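PDB 6U7J: beta-glucuronidase from uncultured Clostridium sp., which hydrolyses beta-D-glucuronides and, as a gut microbial beta-glucuronidase, probably contributes to the reactivation of estrogens from their glucuronide conjugates. Local coordinates for residues B[484-495]-B[534-545]. Residues are numbered along the deposited sequence; the frame is centred on the assembly and turned at random.
Sequences YPSLKTDLIKWH and ENNKAMDECDFV
With CG of Tyr484 turned trans to its backbone N (chi1 154°), the phenol ring lies along helix 525-540 and carries its hydroxyl to Glu541, whose chain runs extended beyond CG (chi2 -175°). Tyr484 OH donates to Glu541 OE1 in a very short hydrogen bond of 2.5 Å, OE1 lying in the plane of the Tyr484 ring at its edge and the carboxylate turned steeply across it. The same OE1 forms a long salt bridge with Lys488 NZ at 3.5 Å, so one acid serves both a phenol and an ammonium group, which would be expected to favour its ionised form. Lys537 lays its aliphatic end over one face of the Tyr484 ring, with NZ 4.3 Å from the ring centroid in a cation-pi contact; a long, flexible lysine suits this partly open margin. A water bridges Tyr484 N and Glu534 OE1.

Where the axes approach to 7.9 Å, small Ala538 lets the helices come close: its CB rests 3.6 Å from Leu487 CB. Beyond it, Leu491 CD1 reaches Cys542 SG at 3.7 Å and also meets Met539 and Val545, flexible or branched apolar chains that fill the buried side. At the far end the flat rings of His495 and Phe544 form an offset stack, nearly parallel, with centroids 4.2 Å apart. His495 ND1 is also hydrogen-bonded to Lys500 O, which helps fix the imidazole's rotation.

Helices 480-498 and 525-540 are thus neighbours on the outside of the TIM barrel, segments 484-495 and 534-540 running 36° apart in N-to-C direction. Strand 502-506 lies between them in the chain and receives Leu491, Met539 and Phe544 through Val502 and Val504; with helix 525-540 and the adjacent parallel strand 545-551, into which the turn from Cys542 to Val545 leads, it makes a right-handed beta-alpha-beta crossover of the barrel.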
ATOM      1  N   TYR B 484     -19.937 -21.766  -6.779  1.00 33.45           N
ATOM      2  CA  TYR B 484     -21.325 -21.845  -7.221  1.00 39.61           C
ATOM      3  C   TYR B 484     -21.962 -23.201  -6.933  1.00 38.50           C
ATOM      4  O   TYR B 484     -23.063 -23.225  -6.357  1.00 38.77           O
ATOM      5  CB  TYR B 484     -21.408 -21.477  -8.708  1.00 39.33           C
ATOM      6  CG  TYR B 484     -22.589 -22.101  -9.416  1.00 43.95           C
ATOM      7  CD1 TYR B 484     -23.885 -21.686  -9.133  1.00 41.56           C
ATOM      8  CD2 TYR B 484     -22.406 -23.109 -10.366  1.00 41.42           C
ATOM      9  CE1 TYR B 484     -24.973 -22.244  -9.770  1.00 41.18           C
ATOM     10  CE2 TYR B 484     -23.483 -23.681 -11.014  1.00 43.02           C
ATOM     11  CZ  TYR B 484     -24.773 -23.244 -10.708  1.00 52.62           C
ATOM     12  OH  TYR B 484     -25.869 -23.794 -11.340  1.00 52.73           O
ATOM     13  N   PRO B 485     -21.355 -24.343  -7.283  1.00 41.28           N
ATOM     14  CA  PRO B 485     -21.982 -25.626  -6.918  1.00 38.48           C
ATOM     15  C   PRO B 485     -22.163 -25.804  -5.425  1.00 37.51           C
ATOM     16  O   PRO B 485     -23.223 -26.271  -4.986  1.00 37.54           O
ATOM     17  CB  PRO B 485     -21.005 -26.668  -7.485  1.00 36.05           C
ATOM     18  CG  PRO B 485     -20.264 -25.963  -8.524  1.00 44.92           C
ATOM     19  CD  PRO B 485     -20.123 -24.554  -8.062  1.00 40.60           C
ATOM     20  N   SER B 486     -21.145 -25.459  -4.625  1.00 37.99           N
ATOM     21  CA  SER B 486     -21.236 -25.701  -3.191  1.00 35.51           C
ATOM     22  C   SER B 486     -22.369 -24.905  -2.560  1.00 36.21           C
ATOM     23  O   SER B 486     -23.088 -25.419  -1.697  1.00 37.42           O
ATOM     24  CB  SER B 486     -19.912 -25.370  -2.509  1.00 34.56           C
ATOM     25  OG  SER B 486     -18.903 -26.242  -2.964  1.00 39.08           O
ATOM     26  N   LEU B 487     -22.535 -23.646  -2.960  1.00 34.93           N
ATOM     27  CA  LEU B 487     -23.552 -22.827  -2.316  1.00 37.08           C
ATOM     28  C   LEU B 487     -24.947 -23.226  -2.779  1.00 41.05           C
ATOM     29  O   LEU B 487     -25.869 -23.307  -1.959  1.00 40.74           O
ATOM     30  CB  LEU B 487     -23.298 -21.342  -2.576  1.00 34.08           C
ATOM     31  CG  LEU B 487     -24.228 -20.457  -1.733  1.00 36.84           C
ATOM     32  CD1 LEU B 487     -23.963 -20.631  -0.239  1.00 33.22           C
ATOM     33  CD2 LEU B 487     -24.152 -18.987  -2.123  1.00 33.50           C
ATOM     34  N   LYS B 488     -25.124 -23.482  -4.084  1.00 37.61           N
ATOM     35  CA  LYS B 488     -26.424 -23.929  -4.576  1.00 36.70           C
ATOM     36  C   LYS B 488     -26.868 -25.196  -3.859  1.00 37.31           C
ATOM     37  O   LYS B 488     -28.009 -25.292  -3.393  1.00 39.49           O
ATOM     38  CB  LYS B 488     -26.384 -24.168  -6.081  1.00 39.05           C
ATOM     39  CG  LYS B 488     -27.765 -24.370  -6.714  1.00 38.83           C
ATOM     40  CD  LYS B 488     -27.624 -24.606  -8.224  1.00 49.65           C
ATOM     41  CE  LYS B 488     -28.942 -25.040  -8.880  1.00 45.05           C
ATOM     42  NZ  LYS B 488     -30.060 -24.215  -8.379  1.00 49.40           N
ATOM     43  N   THR B 489     -25.963 -26.165  -3.734  1.00 35.50           N
ATOM     44  CA  THR B 489     -26.297 -27.410  -3.051  1.00 36.22           C
ATOM     45  C   THR B 489     -26.665 -27.151  -1.597  1.00 43.39           C
ATOM     46  O   THR B 489     -27.661 -27.681  -1.088  1.00 41.53           O
ATOM     47  CB  THR B 489     -25.119 -28.381  -3.134  1.00 39.09           C
ATOM     48  OG1 THR B 489     -24.923 -28.781  -4.493  1.00 43.21           O
ATOM     49  CG2 THR B 489     -25.380 -29.609  -2.284  1.00 36.96           C
ATOM     50  N   ASP B 490     -25.872 -26.330  -0.907  1.00 39.47           N
ATOM     51  CA  ASP B 490     -26.164 -26.066   0.495  1.00 42.54           C
ATOM     52  C   ASP B 490     -27.478 -25.312   0.644  1.00 40.60           C
ATOM     53  O   ASP B 490     -28.301 -25.652   1.499  1.00 42.54           O
ATOM     54  CB  ASP B 490     -25.008 -25.297   1.141  1.00 40.29           C
ATOM     55  CG  ASP B 490     -24.993 -25.434   2.656  1.00 38.47           C
ATOM     56  OD1 ASP B 490     -24.865 -26.570   3.157  1.00 38.50           O
ATOM     57  OD2 ASP B 490     -25.125 -24.402   3.345  1.00 38.43           O
ATOM     58  N   LEU B 491     -27.700 -24.299  -0.197  1.00 42.01           N
ATOM     59  CA  LEU B 491     -28.947 -23.546  -0.150  1.00 40.99           C
ATOM     60  C   LEU B 491     -30.152 -24.469  -0.255  1.00 45.13           C
ATOM     61  O   LEU B 491     -31.137 -24.312   0.481  1.00 41.34           O
ATOM     62  CB  LEU B 491     -28.982 -22.524  -1.290  1.00 42.36           C
ATOM     63  CG  LEU B 491     -28.114 -21.282  -1.156  1.00 41.55           C
ATOM     64  CD1 LEU B 491     -28.217 -20.461  -2.433  1.00 39.42           C
ATOM     65  CD2 LEU B 491     -28.565 -20.484   0.064  1.00 39.90           C
ATOM     66  N   ILE B 492     -30.090 -25.441  -1.169  1.00 40.66           N
ATOM     67  CA  ILE B 492     -31.249 -26.289  -1.411  1.00 44.99           C
ATOM     68  C   ILE B 492     -31.480 -27.224  -0.227  1.00 44.46           C
ATOM     69  O   ILE B 492     -32.630 -27.489   0.150  1.00 44.28           O
ATOM     70  CB  ILE B 492     -31.086 -27.047  -2.742  1.00 44.27           C
ATOM     71  CG1 ILE B 492     -31.130 -26.062  -3.916  1.00 40.86           C
ATOM     72  CG2 ILE B 492     -32.193 -28.077  -2.910  1.00 45.74           C
ATOM     73  CD1 ILE B 492     -30.785 -26.693  -5.251  1.00 40.74           C
ATOM     74  N   LYS B 493     -30.399 -27.708   0.400  1.00 39.53           N
ATOM     75  CA  LYS B 493     -30.546 -28.534   1.599  1.00 44.09           C
ATOM     76  C   LYS B 493     -31.203 -27.758   2.747  1.00 45.18           C
ATOM     77  O   LYS B 493     -32.047 -28.306   3.467  1.00 46.29           O
ATOM     78  CB  LYS B 493     -29.187 -29.097   2.026  1.00 40.21           C
ATOM     79  CG  LYS B 493     -28.596 -30.048   0.986  1.00 45.97           C
ATOM     80  CD  LYS B 493     -27.495 -30.951   1.538  1.00 45.45           C
ATOM     81  CE  LYS B 493     -26.296 -30.154   2.009  1.00 46.28           C
ATOM     82  NZ  LYS B 493     -25.084 -31.011   2.200  1.00 54.53           N
ATOM     83  N   TRP B 494     -30.844 -26.482   2.927  1.00 42.18           N
ATOM     84  CA  TRP B 494     -31.462 -25.686   3.993  1.00 43.78           C
ATOM     85  C   TRP B 494     -32.952 -25.473   3.728  1.00 45.59           C
ATOM     86  O   TRP B 494     -33.770 -25.483   4.658  1.00 44.25           O
ATOM     87  CB  TRP B 494     -30.751 -24.331   4.140  1.00 37.62           C
ATOM     88  CG  TRP B 494     -29.415 -24.378   4.849  1.00 40.81           C
ATOM     89  CD1 TRP B 494     -28.182 -24.339   4.270  1.00 40.35           C
ATOM     90  CD2 TRP B 494     -29.190 -24.462   6.263  1.00 40.95           C
ATOM     91  NE1 TRP B 494     -27.201 -24.400   5.231  1.00 38.08           N
ATOM     92  CE2 TRP B 494     -27.794 -24.474   6.464  1.00 40.64           C
ATOM     93  CE3 TRP B 494     -30.034 -24.533   7.381  1.00 41.28           C
ATOM     94  CZ2 TRP B 494     -27.220 -24.554   7.732  1.00 40.96           C
ATOM     95  CZ3 TRP B 494     -29.463 -24.614   8.641  1.00 40.38           C
ATOM     96  CH2 TRP B 494     -28.070 -24.623   8.806  1.00 42.02           C
ATOM     97  N   HIS B 495     -33.325 -25.265   2.467  1.00 42.89           N
ATOM     98  CA  HIS B 495     -34.736 -25.059   2.161  1.00 48.06           C
ATOM     99  C   HIS B 495     -35.528 -26.347   2.324  1.00 46.51           C
ATOM    100  O   HIS B 495     -36.642 -26.337   2.865  1.00 43.87           O
ATOM    101  CB  HIS B 495     -34.898 -24.532   0.744  1.00 43.15           C
ATOM    102  CG  HIS B 495     -36.320 -24.273   0.368  1.00 47.49           C
ATOM    103  ND1 HIS B 495     -37.131 -23.417   1.084  1.00 46.64           N
ATOM    104  CD2 HIS B 495     -37.076 -24.749  -0.650  1.00 47.67           C
ATOM    105  CE1 HIS B 495     -38.325 -23.377   0.523  1.00 44.87           C
ATOM    106  NE2 HIS B 495     -38.318 -24.176  -0.529  1.00 47.50           N
ATOM    107  N   GLU B 534     -19.635 -15.607  -7.896  1.00 33.03           N
ATOM    108  CA  GLU B 534     -19.975 -17.020  -7.963  1.00 32.28           C
ATOM    109  C   GLU B 534     -21.010 -17.380  -6.908  1.00 38.20           C
ATOM    110  O   GLU B 534     -21.945 -18.143  -7.185  1.00 36.82           O
ATOM    111  CB  GLU B 534     -18.714 -17.865  -7.798  1.00 34.69           C
ATOM    112  CG  GLU B 534     -17.771 -17.813  -9.004  1.00 34.35           C
ATOM    113  CD  GLU B 534     -18.495 -18.154 -10.283  1.00 37.79           C
ATOM    114  OE1 GLU B 534     -19.070 -19.258 -10.346  1.00 39.24           O
ATOM    115  OE2 GLU B 534     -18.514 -17.322 -11.215  1.00 37.78           O
ATOM    116  N   ASN B 535     -20.868 -16.837  -5.693  1.00 31.54           N
ATOM    117  CA  ASN B 535     -21.905 -17.048  -4.695  1.00 33.86           C
ATOM    118  C   ASN B 535     -23.232 -16.479  -5.179  1.00 30.48           C
ATOM    119  O   ASN B 535     -24.273 -17.136  -5.070  1.00 30.81           O
ATOM    120  CB  ASN B 535     -21.489 -16.437  -3.353  1.00 29.47           C
ATOM    121  CG  ASN B 535     -20.517 -17.326  -2.595  1.00 32.66           C
ATOM    122  OD1 ASN B 535     -20.861 -18.440  -2.199  1.00 32.78           O
ATOM    123  ND2 ASN B 535     -19.283 -16.849  -2.413  1.00 29.17           N
ATOM    124  N   ASN B 536     -23.204 -15.281  -5.764  1.00 30.30           N
ATOM    125  CA  ASN B 536     -24.433 -14.656  -6.236  1.00 31.16           C
ATOM    126  C   ASN B 536     -25.101 -15.503  -7.312  1.00 38.16           C
ATOM    127  O   ASN B 536     -26.338 -15.569  -7.384  1.00 35.22           O
ATOM    128  CB  ASN B 536     -24.134 -13.254  -6.760  1.00 31.27           C
ATOM    129  CG  ASN B 536     -23.962 -12.250  -5.643  1.00 33.13           C
ATOM    130  OD1 ASN B 536     -24.231 -12.559  -4.488  1.00 32.43           O
ATOM    131  ND2 ASN B 536     -23.504 -11.048  -5.977  1.00 30.23           N
ATOM    132  N   LYS B 537     -24.294 -16.155  -8.156  1.00 36.02           N
ATOM    133  CA  LYS B 537     -24.838 -17.043  -9.176  1.00 35.09           C
ATOM    134  C   LYS B 537     -25.665 -18.153  -8.545  1.00 38.92           C
ATOM    135  O   LYS B 537     -26.739 -18.496  -9.046  1.00 37.22           O
ATOM    136  CB  LYS B 537     -23.701 -17.634 -10.002  1.00 36.82           C
ATOM    137  CG  LYS B 537     -24.157 -18.335 -11.257  1.00 49.79           C
ATOM    138  CD  LYS B 537     -22.989 -19.008 -11.952  1.00 47.82           C
ATOM    139  CE  LYS B 537     -23.359 -20.432 -12.363  1.00 53.23           C
ATOM    140  NZ  LYS B 537     -23.062 -20.706 -13.797  1.00 57.50           N
ATOM    141  N   ALA B 538     -25.176 -18.718  -7.436  1.00 37.65           N
ATOM    142  CA  ALA B 538     -25.902 -19.782  -6.753  1.00 39.40           C
ATOM    143  C   ALA B 538     -27.270 -19.298  -6.282  1.00 41.06           C
ATOM    144  O   ALA B 538     -28.293 -19.943  -6.532  1.00 40.66           O
ATOM    145  CB  ALA B 538     -25.077 -20.301  -5.577  1.00 36.30           C
ATOM    146  N   MET B 539     -27.304 -18.158  -5.594  1.00 38.52           N
ATOM    147  CA  MET B 539     -28.561 -17.658  -5.052  1.00 40.06           C
ATOM    148  C   MET B 539     -29.537 -17.284  -6.158  1.00 42.26           C
ATOM    149  O   MET B 539     -30.755 -17.425  -5.987  1.00 40.66           O
ATOM    150  CB  MET B 539     -28.299 -16.453  -4.157  1.00 31.06           C
ATOM    151  CG  MET B 539     -27.370 -16.729  -2.988  1.00 36.85           C
ATOM    152  SD  MET B 539     -27.133 -15.210  -2.025  1.00 38.68           S
ATOM    153  CE  MET B 539     -25.428 -14.820  -2.455  1.00 36.53           C
ATOM    154  N   ASP B 540     -29.027 -16.800  -7.289  1.00 36.66           N
ATOM    155  CA  ASP B 540     -29.907 -16.428  -8.385  1.00 38.67           C
ATOM    156  C   ASP B 540     -30.649 -17.626  -8.966  1.00 42.99           C
ATOM    157  O   ASP B 540     -31.683 -17.442  -9.614  1.00 39.49           O
ATOM    158  CB  ASP B 540     -29.103 -15.715  -9.467  1.00 35.04           C
ATOM    159  CG  ASP B 540     -28.811 -14.275  -9.104  1.00 41.84           C
ATOM    160  OD1 ASP B 540     -29.443 -13.765  -8.145  1.00 40.82           O
ATOM    161  OD2 ASP B 540     -27.961 -13.652  -9.776  1.00 38.23           O
ATOM    162  N   GLU B 541     -30.168 -18.845  -8.731  1.00 42.44           N
ATOM    163  CA  GLU B 541     -30.848 -20.045  -9.207  1.00 46.42           C
ATOM    164  C   GLU B 541     -31.786 -20.663  -8.169  1.00 46.63           C
ATOM    165  O   GLU B 541     -32.324 -21.745  -8.412  1.00 49.07           O
ATOM    166  CB  GLU B 541     -29.816 -21.080  -9.662  1.00 41.22           C
ATOM    167  CG  GLU B 541     -29.071 -20.623 -10.891  1.00 42.72           C
ATOM    168  CD  GLU B 541     -28.117 -21.659 -11.455  1.00 47.05           C
ATOM    169  OE1 GLU B 541     -28.099 -22.817 -10.971  1.00 40.97           O
ATOM    170  OE2 GLU B 541     -27.381 -21.293 -12.398  1.00 47.44           O
ATOM    171  N   CYS B 542     -31.999 -20.003  -7.032  1.00 45.10           N
ATOM    172  CA  CYS B 542     -32.850 -20.505  -5.958  1.00 44.39           C
ATOM    173  C   CYS B 542     -33.986 -19.522  -5.724  1.00 45.51           C
ATOM    174  O   CYS B 542     -33.744 -18.384  -5.305  1.00 49.95           O
ATOM    175  CB  CYS B 542     -32.044 -20.699  -4.676  1.00 39.55           C
ATOM    176  SG  CYS B 542     -30.716 -21.908  -4.807  1.00 43.82           S
ATOM    177  N   ASP B 543     -35.223 -19.967  -5.951  1.00 43.31           N
ATOM    178  CA  ASP B 543     -36.375 -19.072  -5.836  1.00 45.68           C
ATOM    179  C   ASP B 543     -36.799 -18.811  -4.395  1.00 43.21           C
ATOM    180  O   ASP B 543     -37.674 -17.971  -4.168  1.00 44.86           O
ATOM    181  CB  ASP B 543     -37.571 -19.622  -6.636  1.00 43.48           C
ATOM    182  CG  ASP B 543     -38.117 -20.955  -6.096  1.00 46.63           C
ATOM    183  OD1 ASP B 543     -37.508 -21.578  -5.203  1.00 46.21           O
ATOM    184  OD2 ASP B 543     -39.189 -21.387  -6.578  1.00 52.11           O
ATOM    185  N   PHE B 544     -36.204 -19.491  -3.426  1.00 43.11           N
ATOM    186  CA  PHE B 544     -36.565 -19.334  -2.022  1.00 43.46           C
ATOM    187  C   PHE B 544     -35.624 -18.398  -1.268  1.00 43.95           C
ATOM    188  O   PHE B 544     -35.777 -18.223  -0.052  1.00 39.04           O
ATOM    189  CB  PHE B 544     -36.590 -20.708  -1.350  1.00 40.45           C
ATOM    190  CG  PHE B 544     -35.319 -21.472  -1.527  1.00 43.37           C
ATOM    191  CD1 PHE B 544     -34.258 -21.281  -0.656  1.00 38.87           C
ATOM    192  CD2 PHE B 544     -35.169 -22.359  -2.581  1.00 40.64           C
ATOM    193  CE1 PHE B 544     -33.070 -21.971  -0.820  1.00 41.27           C
ATOM    194  CE2 PHE B 544     -33.974 -23.057  -2.749  1.00 42.60           C
ATOM    195  CZ  PHE B 544     -32.926 -22.863  -1.860  1.00 39.88           C
ATOM    196  N   VAL B 545     -34.659 -17.793  -1.949  1.00 41.46           N
ATOM    197  CA  VAL B 545     -33.693 -16.917  -1.299  1.00 37.08           C
ATOM    198  C   VAL B 545     -34.265 -15.503  -1.284  1.00 36.59           C
ATOM    199  O   VAL B 545     -34.599 -14.952  -2.333  1.00 36.68           O
ATOM    200  CB  VAL B 545     -32.335 -16.989  -2.015  1.00 39.84           C
ATOM    201  CG1 VAL B 545     -31.467 -15.795  -1.659  1.00 39.00           C
ATOM    202  CG2 VAL B 545     -31.629 -18.286  -1.642  1.00 32.49           C
TER
HETATM  203  O   HOH W   1     -18.094 -21.238  -8.917  1.00 31.15           O